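Local atomic coordinates of membrane lipoprotein family protein (Aeropyrum pernix, PDB entry 4PEV), a protein that binds adenosine and probably serves as the solute-binding lipoprotein of an ABC transporter, delivering the nucleoside to its membrane partners for uptake. Residues 93-96 with 97-100; 101-104 with 105-109; 208-211 with 212-215; 301-304 with 305-309; 333-336 with 337-340. All coordinates share one frame; numbering follows the deposited sequence.

Interaction 1: 93-96 with 97-100; sequences PQSL and AVME
A type I beta turn from Leu96 to Met99 leads the chain into helix 99-108, in the lobe built on the parallel sheet that carries strand 87-91; the contact is local, between residues three to five apart. This strand-loop-helix connection is a unit of the periplasmic-binding-protein fold to which the BMP lipoprotein family belongs. Met99 N closes the turn on Leu96 O at 3.2 Å. A second, more bent bond runs from Val98 N to Ser95 OG, 3.2 Å long. It is possible because Ser95 OG sits between its own backbone N and carbonyl carbon (chi1 79°), which turns the hydroxyl towards the peptide ahead of it. The same oxygen lies alongside the methyl Val98 CG1. Behind the turn, Pro93 CB approaches Val98 CG1 at 4.2 Å, and the proline ring is also covered by Trp122. Met99, a selenomethionine, is buried and touches both Trp122 and the adenosine-binding residue Asp60. Leu96, whose side chain comes within about 8 Å of the bound adenosine, also leans on Leu121. The turn therefore forms part of the surroundings of the nucleoside pocket. Leu96 and Met99 run side by side and point the same way. The Met99 chain bends at its last torsion (chi3 -88°), which lays its terminal methyl alongside the leucine side chain: Met99 CE lies 3.6 Å from both Leu96 CB and Leu96 CD2.

Interaction 2: 101-104 with 105-109; sequences SVLD and AASRS
Ser107 folds back on Leu103 one turn earlier in helix 99-108, and this pair lies on the buried side of the contact. Ser107 OG donates to Leu103 O at 2.7 Å, while Ser107 N reaches the same oxygen at 3.2 Å. The two donors come from opposite faces of the carbonyl plane, each tilted from it. The hydroxyl gets there because it lies beside its own backbone N (chi1 -50°), turned back along the helix. Around this pair the packing is close: Leu103 and Ser107 press on Ile115 of strand 114-118 and Val129 of helix 123-132, and Ala106 meets Leu56 and Ile115. Ser107 OG is also hydrogen-bonded to the hydroxyl of Tyr138.

The other side of the helix is looser. Ser101, Ala105 and Arg108 are exposed, and across the contact they are joined to the preceding turn mainly by backbone bonds, such as Ala105 N to Ser101 O at 3.0 Å. Arg108 N binds Asp104 O at 2.9 Å, but the arginine chain then bends at chi2 and leads off. Its NE stays 6.5 Å from Asp104 OD1, so the opposite charges do not meet. Asp104 instead makes a salt bridge through OD2 with Arg132 of helix 123-132. The chemistry thus implies two roles for polar groups here: serine satisfies a main-chain carbonyl within its own helix, whereas aspartate spends its charge on the neighbouring one.

Interaction 3: 208-211 with 212-215; sequences GVQY and YNQA
Tyr211, Tyr212 and Gln210 contribute most to this local contact in the last turns of helix 196-214, the helix of the beta-alpha-beta unit formed with strands 186-191 and 222-226. Tyr211 and Tyr212 are consecutive, and their rings leave the helix in different directions. Both touch Leu380 of helix 375-389; Tyr211 also meets Ile168, and Tyr212 meets Ala171. The hydroxyl of each is held by another helix, Tyr211 OH by Glu383 and Tyr212 OH by Asn175 of helix 159-181. Their main chains belong to the helix ladder: Tyr212 N donates to Gly208 O at 3.2 Å, and Ala215 N to Tyr211 O at 2.8 Å.

Gln210 makes the side-chain bond of the contact. Its chain is bent at chi2 (-65°), which swings the amide forward to the NH2 of Asn213, while its NE2 continues to Leu411 O. Asn213 is held at its other amide atom too, OD1 accepting from Val220 N and bonding to Thr218 OG1. The two amide planes stand nearly perpendicular, 81° apart. Asn213 ND2 comes in nearly in line with the Gln210 C=O, 3.1 Å from Gln210 OE1, which lies 9° out of the amide plane of Asn213.

Interaction 4: 301-304 with 305-309; sequences VDVA and VYTAI
Thr307 and Val303 meet one turn apart near the start of helix 301-313, where Val303 O takes two donors from the same threonine. Thr307 N reaches it at 2.8 Å and Thr307 OG1 at 2.9 Å, from opposite faces of the carbonyl plane, the hydroxyl standing well above it. The threonine's first torsion (chi1 -68°) lays OG1 beside its own backbone N, pointing back down the helix, and leaves OG1 3.7 Å from Val303 CG1.

The other carbonyls of the first turn are each met by the amide four residues on. Val301 O accepts from Val305 N at 3.0 Å, Asp302 O from Tyr306 N at 2.9 Å, and Ala304 O from Ala308 N at 2.8 Å. Side-chain charge is settled outside the helix: Asp302 OD2 makes salt bridges with Arg79 and Arg300, and the Tyr306 ring has a cation-pi contact with the same Arg79. The tyrosine hydroxyl, Tyr306 OH, has a weak hydrogen bond to Glu83 OE2. Apolar contact along the helix is slight, Val301 CG1 lying 4.4 Å from Val305 CG2.

Val301 follows closely on the adenosine-binding Lys299, so the helix begins beside the pocket. From there it lies against helix 69-84 through Val301, Asp302 and Tyr306, while Ala304 and Ala308 face strands 137-141 and 152-157, and Val305 and Ile309 reach strand 114-118.

Interaction 5: 333-336 with 337-340; sequences LSDE and EIIR
Asp335 caps the first turn of helix 336-348 by accepting from Ile338 N, just after strand 331-333 at the edge of the mixed sheet. Hydrogen bonds come first. Ile338 N reaches Asp335 OD1 at 3.1 Å with an N-H direction that is practically straight (178°), and meets the oxygen nearly end-on to its C-O bond. The carboxylate can turn over the helix start because its CG lies between the backbone N and the carbonyl carbon (chi1 74°). Behind this N-cap the regular helix pattern begins at once, with Ile339 N donating to Asp335 O at 3.0 Å and Arg340 N to Glu336 O at 3.1 Å.

Among the apolar side chains, that of Ile338 crosses Asp335 at about a right angle and continues to Leu298 of strand 293-299. The Ile339 side chain lies beside the hydroxyl of Ser334, and it also touches Val361 and Met366 of helix 358-372.

Polar and charged ends find partners outside the segments: Ser334 OG is hydrogen-bonded to Glu286 OE2, and Arg340 NH1 makes a salt bridge with Glu359. The Arg340 guanidinium also has Glu336 O over one face, offset towards its rim. Asp335 OD2 and Glu337 OE1, which carry like charges, remain 5.4 Å apart. An aspartate carboxylate bonded to an amide of the first turn would be expected to interact favourably with the positive end of the helix dipole, and the adjoining acidic residues probably add to that effect.

How the interactions relate
Interactions 1 and 2 follow each other on one continuous loop-to-helix stretch: the turn of 93-100 starts helix 99-108 and 101-109 continues it, their centres 12 Å apart. Interaction 4, with its centre about 22 Å from that of interaction 2, touches the same parallel sheet through another helix. Interaction 3 belongs to the other lobe, about 48 Å between centres from interaction 2. Interaction 5, whose 333-336 segment leaves the mixed sheet there, is centred 20 Å from interaction 4. Side chains of interactions 4 and 1 come nearest to the bound adenosine, Val301 at about 6 Å and Leu96 at about 8 Å, whereas interaction 3 lies away from the pocket.

Interaction 1: 93-96 with 97-100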
loop_
_atom_site.group_PDB
_atom_site.type_symbol
_atom_site.label_atom_id
_atom_site.label_comp_id
_atom_site.label_asym_id
_atom_site.label_seq_id
_atom_site.Cartn_x
_atom_site.Cartn_y
_atom_site.Cartn_z
ATOM N N PRO C 93 9.353 -15.476 9.589
ATOM C CA PRO C 93 9.195 -15.947 10.953
ATOM C C PRO C 93 7.809 -16.503 11.165
ATOM O O PRO C 93 6.842 -15.990 10.591
ATOM C CB PRO C 93 9.369 -14.681 11.806
ATOM C CG PRO C 93 9.949 -13.663 10.917
ATOM C CD PRO C 93 9.507 -14.018 9.531
ATOM N N GLN C 94 7.712 -17.533 11.994
ATOM C CA GLN C 94 6.439 -18.209 12.229
ATOM C C GLN C 94 5.647 -17.585 13.358
ATOM O O GLN C 94 4.468 -17.875 13.487
ATOM C CB GLN C 94 6.674 -19.692 12.513
ATOM C CG GLN C 94 7.155 -20.458 11.284
ATOM C CD GLN C 94 6.260 -20.241 10.066
ATOM O OE1 GLN C 94 5.141 -20.758 10.006
ATOM N NE2 GLN C 94 6.756 -19.469 9.087
ATOM N N SER C 95 6.296 -16.741 14.163
ATOM C CA SER C 95 5.628 -16.012 15.247
ATOM C C SER C 95 6.181 -14.596 15.359
ATOM O O SER C 95 7.219 -14.303 14.783
ATOM C CB SER C 95 5.771 -16.765 16.601
ATOM O OG SER C 95 7.037 -16.594 17.225
ATOM N N LEU C 96 5.471 -13.729 16.087
ATOM C CA LEU C 96 5.973 -12.398 16.464
ATOM C C LEU C 96 7.000 -12.508 17.591
ATOM O O LEU C 96 8.011 -11.819 17.588
ATOM C CB LEU C 96 4.834 -11.484 16.946
ATOM C CG LEU C 96 3.583 -11.282 16.075
ATOM C CD1 LEU C 96 2.386 -10.889 16.937
ATOM C CD2 LEU C 96 3.803 -10.261 14.964
ATOM N N ALA C 97 6.730 -13.370 18.563
ATOM C CA ALA C 97 7.660 -13.620 19.673
ATOM C C ALA C 97 9.117 -13.803 19.250
ATOM O O ALA C 97 10.043 -13.347 19.925
ATOM C CB ALA C 97 7.209 -14.856 20.441
ATOM N N VAL C 98 9.308 -14.499 18.135
ATOM C CA VAL C 98 10.621 -14.985 17.736
ATOM C C VAL C 98 11.411 -14.024 16.805
ATOM O O VAL C 98 12.564 -14.286 16.479
ATOM C CB VAL C 98 10.454 -16.389 17.115
ATOM C CG1 VAL C 98 9.953 -16.296 15.687
ATOM C CG2 VAL C 98 11.745 -17.190 17.182
HETATM N N MSE C 99 10.821 -12.898 16.418
HETATM C CA MSE C 99 11.441 -12.003 15.445
HETATM C C MSE C 99 12.800 -11.547 15.853
HETATM O O MSE C 99 13.715 -11.550 15.039
HETATM C CB MSE C 99 10.565 -10.777 15.231
HETATM C CG MSE C 99 9.325 -11.147 14.415
HETATM SE SE MSE C 99 8.380 -9.547 13.743
HETATM C CE MSE C 99 7.221 -9.267 15.314
ATOM N N GLU C 100 12.950 -11.164 17.122
ATOM C CA GLU C 100 14.220 -10.606 17.608
ATOM C C GLU C 100 15.352 -11.631 17.598
ATOM O O GLU C 100 16.478 -11.318 17.197
ATOM C CB GLU C 100 14.078 -10.026 19.019
ATOM C CG GLU C 100 15.250 -9.127 19.423
ATOM C CD GLU C 100 15.316 -8.847 20.920
ATOM O OE1 GLU C 100 16.395 -8.407 21.394
ATOM O OE2 GLU C 100 14.296 -9.058 21.620
#

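Interaction 2: 101-104 with 105-109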
loop_
_atom_site.group_PDB
_atom_site.type_symbol
_atom_site.label_atom_id
_atom_site.label_comp_id
_atom_site.label_asym_id
_atom_site.label_seq_id
_atom_site.Cartn_x
_atom_site.Cartn_y
_atom_site.Cartn_z
ATOM N N SER C 101 15.045 -12.841 18.053
ATOM C CA SER C 101 16.014 -13.922 18.093
ATOM C C SER C 101 16.524 -14.306 16.714
ATOM O O SER C 101 17.704 -14.601 16.520
ATOM C CB SER C 101 15.390 -15.146 18.719
ATOM O OG SER C 101 16.371 -16.156 18.764
ATOM N N VAL C 102 15.601 -14.312 15.768
ATOM C CA VAL C 102 15.872 -14.632 14.372
ATOM C C VAL C 102 16.723 -13.543 13.700
ATOM O O VAL C 102 17.636 -13.826 12.887
ATOM C CB VAL C 102 14.510 -14.850 13.653
ATOM C CG1 VAL C 102 14.543 -14.474 12.186
ATOM C CG2 VAL C 102 14.072 -16.285 13.838
ATOM N N LEU C 103 16.412 -12.293 14.027
ATOM C CA LEU C 103 17.161 -11.163 13.497
ATOM C C LEU C 103 18.568 -11.131 14.088
ATOM O O LEU C 103 19.535 -10.815 13.402
ATOM C CB LEU C 103 16.417 -9.868 13.798
ATOM C CG LEU C 103 17.060 -8.565 13.329
ATOM C CD1 LEU C 103 17.466 -8.648 11.870
ATOM C CD2 LEU C 103 16.097 -7.426 13.563
ATOM N N ASP C 104 18.664 -11.491 15.362
ATOM C CA ASP C 104 19.937 -11.536 16.086
ATOM C C ASP C 104 20.862 -12.633 15.539
ATOM O O ASP C 104 22.045 -12.402 15.329
ATOM C CB ASP C 104 19.661 -11.723 17.598
ATOM C CG ASP C 104 20.885 -11.466 18.461
ATOM O OD1 ASP C 104 21.638 -12.432 18.723
ATOM O OD2 ASP C 104 21.093 -10.305 18.890
ATOM N N ALA C 105 20.291 -13.807 15.278
ATOM C CA ALA C 105 21.045 -14.952 14.762
ATOM C C ALA C 105 21.541 -14.758 13.338
ATOM O O ALA C 105 22.612 -15.238 12.996
ATOM C CB ALA C 105 20.197 -16.219 14.841
ATOM N N ALA C 106 20.758 -14.080 12.506
ATOM C CA ALA C 106 21.180 -13.795 11.144
ATOM C C ALA C 106 22.314 -12.766 11.097
ATOM O O ALA C 106 23.185 -12.823 10.222
ATOM C CB ALA C 106 19.992 -13.319 10.325
ATOM N N SER C 107 22.288 -11.816 12.024
ATOM C CA SER C 107 23.342 -10.822 12.131
ATOM C C SER C 107 24.616 -11.497 12.652
ATOM O O SER C 107 25.709 -11.333 12.100
ATOM C CB SER C 107 22.905 -9.712 13.090
ATOM O OG SER C 107 21.615 -9.219 12.753
ATOM N N ARG C 108 24.437 -12.266 13.720
ATOM C CA ARG C 108 25.450 -13.164 14.278
ATOM C C ARG C 108 26.141 -14.071 13.237
ATOM O O ARG C 108 27.303 -14.413 13.405
ATOM C CB ARG C 108 24.761 -14.045 15.343
ATOM C CG ARG C 108 25.670 -14.893 16.205
ATOM C CD ARG C 108 26.355 -14.051 17.261
ATOM N NE ARG C 108 27.638 -14.625 17.667
ATOM C CZ ARG C 108 28.473 -14.054 18.536
ATOM N NH1 ARG C 108 28.164 -12.884 19.107
ATOM N NH2 ARG C 108 29.620 -14.656 18.839
ATOM N N SER C 109 25.434 -14.472 12.181
ATOM C CA SER C 109 25.949 -15.474 11.244
ATOM C C SER C 109 27.041 -14.972 10.294
ATOM O O SER C 109 27.747 -15.770 9.667
ATOM C CB SER C 109 24.801 -16.059 10.417
ATOM O OG SER C 109 24.334 -15.152 9.424
#

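Interaction 3: 208-211 with 212-215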
loop_
_atom_site.group_PDB
_atom_site.type_symbol
_atom_site.label_atom_id
_atom_site.label_comp_id
_atom_site.label_asym_id
_atom_site.label_seq_id
_atom_site.Cartn_x
_atom_site.Cartn_y
_atom_site.Cartn_z
ATOM N N GLY C 208 -8.760 12.824 1.409
ATOM C CA GLY C 208 -9.134 12.839 -0.003
ATOM C C GLY C 208 -10.629 12.805 -0.243
ATOM O O GLY C 208 -11.109 13.391 -1.195
ATOM N N VAL C 209 -11.369 12.115 0.616
ATOM C CA VAL C 209 -12.829 12.036 0.484
ATOM C C VAL C 209 -13.463 13.365 0.876
ATOM O O VAL C 209 -14.377 13.834 0.199
ATOM C CB VAL C 209 -13.438 10.905 1.356
ATOM C CG1 VAL C 209 -14.955 11.054 1.479
ATOM C CG2 VAL C 209 -13.073 9.534 0.798
ATOM N N GLN C 210 -12.995 13.953 1.978
ATOM C CA GLN C 210 -13.533 15.227 2.445
ATOM C C GLN C 210 -13.185 16.332 1.477
ATOM O O GLN C 210 -13.975 17.254 1.286
ATOM C CB GLN C 210 -12.992 15.587 3.820
ATOM C CG GLN C 210 -13.429 14.663 4.941
ATOM C CD GLN C 210 -14.916 14.730 5.183
ATOM O OE1 GLN C 210 -15.700 14.377 4.314
ATOM N NE2 GLN C 210 -15.311 15.182 6.363
ATOM N N TYR C 211 -12.005 16.234 0.868
ATOM C CA TYR C 211 -11.565 17.199 -0.124
ATOM C C TYR C 211 -12.575 17.194 -1.257
ATOM O O TYR C 211 -13.126 18.230 -1.613
ATOM C CB TYR C 211 -10.173 16.823 -0.625
ATOM C CG TYR C 211 -9.464 17.831 -1.513
ATOM C CD1 TYR C 211 -9.654 17.827 -2.892
ATOM C CD2 TYR C 211 -8.556 18.745 -0.980
ATOM C CE1 TYR C 211 -8.986 18.718 -3.713
ATOM C CE2 TYR C 211 -7.880 19.640 -1.794
ATOM C CZ TYR C 211 -8.100 19.618 -3.161
ATOM O OH TYR C 211 -7.445 20.502 -3.991
ATOM N N TYR C 212 -12.839 16.009 -1.791
ATOM C CA TYR C 212 -13.830 15.827 -2.840
ATOM C C TYR C 212 -15.171 16.405 -2.425
ATOM O O TYR C 212 -15.703 17.251 -3.109
ATOM C CB TYR C 212 -13.984 14.352 -3.173
ATOM C CG TYR C 212 -14.937 14.111 -4.298
ATOM C CD1 TYR C 212 -14.526 14.225 -5.611
ATOM C CD2 TYR C 212 -16.260 13.792 -4.049
ATOM C CE1 TYR C 212 -15.406 14.008 -6.651
ATOM C CE2 TYR C 212 -17.153 13.575 -5.085
ATOM C CZ TYR C 212 -16.720 13.684 -6.381
ATOM O OH TYR C 212 -17.609 13.458 -7.404
ATOM N N ASN C 213 -15.691 15.957 -1.286
ATOM C CA ASN C 213 -16.937 16.485 -0.718
ATOM C C ASN C 213 -17.035 17.998 -0.646
ATOM O O ASN C 213 -18.038 18.569 -1.083
ATOM C CB ASN C 213 -17.148 15.928 0.678
ATOM C CG ASN C 213 -17.614 14.501 0.658
ATOM O OD1 ASN C 213 -18.152 14.023 -0.334
ATOM N ND2 ASN C 213 -17.420 13.814 1.761
ATOM N N GLN C 214 -16.007 18.638 -0.090
ATOM C CA GLN C 214 -15.968 20.106 0.012
ATOM C C GLN C 214 -15.855 20.789 -1.336
ATOM O O GLN C 214 -16.576 21.739 -1.598
ATOM C CB GLN C 214 -14.846 20.573 0.924
ATOM C CG GLN C 214 -15.193 20.375 2.390
ATOM C CD GLN C 214 -14.100 20.841 3.329
ATOM O OE1 GLN C 214 -13.160 21.539 2.919
ATOM N NE2 GLN C 214 -14.212 20.457 4.605
ATOM N N ALA C 215 -14.988 20.295 -2.208
ATOM C CA ALA C 215 -14.851 20.880 -3.553
ATOM C C ALA C 215 -16.050 20.610 -4.458
ATOM O O ALA C 215 -16.023 21.000 -5.615
ATOM C CB ALA C 215 -13.576 20.382 -4.235
#

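Interaction 4: 301-304 with 305-309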
loop_
_atom_site.group_PDB
_atom_site.type_symbol
_atom_site.label_atom_id
_atom_site.label_comp_id
_atom_site.label_asym_id
_atom_site.label_seq_id
_atom_site.Cartn_x
_atom_site.Cartn_y
_atom_site.Cartn_z
ATOM N N VAL C 301 7.804 -0.513 -3.183
ATOM C CA VAL C 301 8.639 -1.268 -2.257
ATOM C C VAL C 301 9.785 -1.981 -2.987
ATOM O O VAL C 301 10.874 -2.176 -2.435
ATOM C CB VAL C 301 7.792 -2.312 -1.500
ATOM C CG1 VAL C 301 8.661 -3.199 -0.612
ATOM C CG2 VAL C 301 6.739 -1.620 -0.658
ATOM N N ASP C 302 9.519 -2.378 -4.228
ATOM C CA ASP C 302 10.507 -3.042 -5.069
ATOM C C ASP C 302 11.693 -2.148 -5.344
ATOM O O ASP C 302 12.828 -2.621 -5.366
ATOM C CB ASP C 302 9.874 -3.518 -6.376
ATOM C CG ASP C 302 9.187 -2.405 -7.151
ATOM O OD1 ASP C 302 8.464 -1.563 -6.556
ATOM O OD2 ASP C 302 9.367 -2.389 -8.384
ATOM N N VAL C 303 11.438 -0.855 -5.512
ATOM C CA VAL C 303 12.508 0.095 -5.765
ATOM C C VAL C 303 13.295 0.324 -4.485
ATOM O O VAL C 303 14.513 0.392 -4.523
ATOM C CB VAL C 303 11.977 1.420 -6.355
ATOM C CG1 VAL C 303 13.079 2.453 -6.475
ATOM C CG2 VAL C 303 11.352 1.161 -7.717
ATOM N N ALA C 304 12.620 0.427 -3.349
ATOM C CA ALA C 304 13.330 0.507 -2.061
ATOM C C ALA C 304 14.333 -0.632 -1.954
ATOM O O ALA C 304 15.539 -0.388 -1.884
ATOM C CB ALA C 304 12.357 0.451 -0.888
ATOM N N VAL C 305 13.821 -1.865 -1.986
ATOM C CA VAL C 305 14.638 -3.070 -1.821
ATOM C C VAL C 305 15.764 -3.104 -2.833
ATOM O O VAL C 305 16.904 -3.402 -2.477
ATOM C CB VAL C 305 13.808 -4.363 -1.995
ATOM C CG1 VAL C 305 14.701 -5.596 -2.096
ATOM C CG2 VAL C 305 12.829 -4.536 -0.850
ATOM N N TYR C 306 15.437 -2.811 -4.089
ATOM C CA TYR C 306 16.427 -2.824 -5.170
ATOM C C TYR C 306 17.512 -1.734 -4.997
ATOM O O TYR C 306 18.693 -1.982 -5.238
ATOM C CB TYR C 306 15.738 -2.666 -6.540
ATOM C CG TYR C 306 16.728 -2.667 -7.675
ATOM C CD1 TYR C 306 17.175 -3.856 -8.205
ATOM C CD2 TYR C 306 17.261 -1.484 -8.173
ATOM C CE1 TYR C 306 18.107 -3.878 -9.222
ATOM C CE2 TYR C 306 18.197 -1.498 -9.180
ATOM C CZ TYR C 306 18.611 -2.702 -9.700
ATOM O OH TYR C 306 19.538 -2.767 -10.710
ATOM N N THR C 307 17.105 -0.534 -4.593
ATOM C CA THR C 307 18.032 0.553 -4.330
ATOM C C THR C 307 18.945 0.208 -3.158
ATOM O O THR C 307 20.152 0.343 -3.248
ATOM C CB THR C 307 17.255 1.862 -4.059
ATOM O OG1 THR C 307 16.620 2.280 -5.278
ATOM C CG2 THR C 307 18.171 2.969 -3.560
ATOM N N ALA C 308 18.374 -0.257 -2.060
ATOM C CA ALA C 308 19.190 -0.645 -0.894
ATOM C C ALA C 308 20.224 -1.744 -1.199
ATOM O O ALA C 308 21.311 -1.760 -0.621
ATOM C CB ALA C 308 18.293 -1.080 0.254
ATOM N N ILE C 309 19.872 -2.670 -2.088
ATOM C CA ILE C 309 20.775 -3.740 -2.482
ATOM C C ILE C 309 21.846 -3.238 -3.439
ATOM O O ILE C 309 23.006 -3.658 -3.357
ATOM C CB ILE C 309 20.010 -4.887 -3.147
ATOM C CG1 ILE C 309 19.120 -5.561 -2.115
ATOM C CG2 ILE C 309 20.968 -5.914 -3.723
ATOM C CD1 ILE C 309 18.083 -6.479 -2.708
#

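Interaction 5: 333-336 with 337-340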
loop_
_atom_site.group_PDB
_atom_site.type_symbol
_atom_site.label_atom_id
_atom_site.label_comp_id
_atom_site.label_asym_id
_atom_site.label_seq_id
_atom_site.Cartn_x
_atom_site.Cartn_y
_atom_site.Cartn_z
ATOM N N LEU C 333 -0.507 6.228 -8.929
ATOM C CA LEU C 333 -1.686 5.469 -9.311
ATOM C C LEU C 333 -1.368 4.607 -10.512
ATOM O O LEU C 333 -0.482 4.894 -11.319
ATOM C CB LEU C 333 -2.851 6.385 -9.670
ATOM C CG LEU C 333 -3.430 7.280 -8.573
ATOM C CD1 LEU C 333 -4.536 8.131 -9.159
ATOM C CD2 LEU C 333 -3.974 6.475 -7.407
ATOM N N SER C 334 -2.143 3.546 -10.612
ATOM C CA SER C 334 -2.049 2.569 -11.664
ATOM C C SER C 334 -2.415 3.173 -13.033
ATOM O O SER C 334 -3.541 3.621 -13.212
ATOM C CB SER C 334 -3.035 1.459 -11.285
ATOM O OG SER C 334 -2.888 0.313 -12.075
ATOM N N ASP C 335 -1.483 3.182 -13.994
ATOM C CA ASP C 335 -1.784 3.579 -15.396
ATOM C C ASP C 335 -1.724 2.384 -16.391
ATOM O O ASP C 335 -1.506 1.259 -15.981
ATOM C CB ASP C 335 -0.839 4.707 -15.836
ATOM C CG ASP C 335 0.577 4.218 -16.110
ATOM O OD1 ASP C 335 0.735 3.016 -16.376
ATOM O OD2 ASP C 335 1.534 5.027 -16.072
ATOM N N GLU C 336 -1.900 2.634 -17.690
ATOM C CA GLU C 336 -1.928 1.561 -18.724
ATOM C C GLU C 336 -0.765 0.583 -18.643
ATOM O O GLU C 336 -0.960 -0.623 -18.575
ATOM C CB GLU C 336 -1.926 2.137 -20.154
ATOM C CG GLU C 336 -3.257 2.684 -20.667
ATOM C CD GLU C 336 -3.516 4.146 -20.276
ATOM O OE1 GLU C 336 -4.202 4.840 -21.065
ATOM O OE2 GLU C 336 -3.048 4.607 -19.193
ATOM N N GLU C 337 0.449 1.111 -18.673
ATOM C CA GLU C 337 1.628 0.263 -18.782
ATOM C C GLU C 337 1.873 -0.544 -17.502
ATOM O O GLU C 337 2.218 -1.726 -17.565
ATOM C CB GLU C 337 2.860 1.088 -19.191
ATOM C CG GLU C 337 3.680 1.680 -18.059
ATOM C CD GLU C 337 5.065 2.101 -18.518
ATOM O OE1 GLU C 337 5.155 2.923 -19.460
ATOM O OE2 GLU C 337 6.063 1.609 -17.939
ATOM N N ILE C 338 1.656 0.095 -16.354
ATOM C CA ILE C 338 1.849 -0.539 -15.044
ATOM C C ILE C 338 0.841 -1.700 -14.900
ATOM O O ILE C 338 1.181 -2.777 -14.417
ATOM C CB ILE C 338 1.664 0.446 -13.853
ATOM C CG1 ILE C 338 2.328 1.824 -14.086
ATOM C CG2 ILE C 338 2.187 -0.180 -12.573
ATOM C CD1 ILE C 338 3.765 1.984 -13.615
ATOM N N ILE C 339 -0.390 -1.466 -15.348
ATOM C CA ILE C 339 -1.445 -2.474 -15.318
ATOM C C ILE C 339 -1.076 -3.692 -16.147
ATOM O O ILE C 339 -1.259 -4.828 -15.703
ATOM C CB ILE C 339 -2.784 -1.905 -15.839
ATOM C CG1 ILE C 339 -3.349 -0.910 -14.837
ATOM C CG2 ILE C 339 -3.819 -3.002 -16.052
ATOM C CD1 ILE C 339 -4.445 -0.037 -15.400
ATOM N N ARG C 340 -0.562 -3.442 -17.350
ATOM C CA ARG C 340 -0.190 -4.519 -18.257
ATOM C C ARG C 340 1.047 -5.247 -17.723
ATOM O O ARG C 340 1.138 -6.455 -17.837
ATOM C CB ARG C 340 0.056 -3.982 -19.676
ATOM C CG ARG C 340 0.245 -5.077 -20.731
ATOM C CD ARG C 340 0.393 -4.546 -22.161
ATOM N NE ARG C 340 0.625 -3.095 -22.221
ATOM C CZ ARG C 340 -0.233 -2.186 -22.704
ATOM N NH1 ARG C 340 -1.415 -2.551 -23.205
ATOM N NH2 ARG C 340 0.094 -0.888 -22.699
#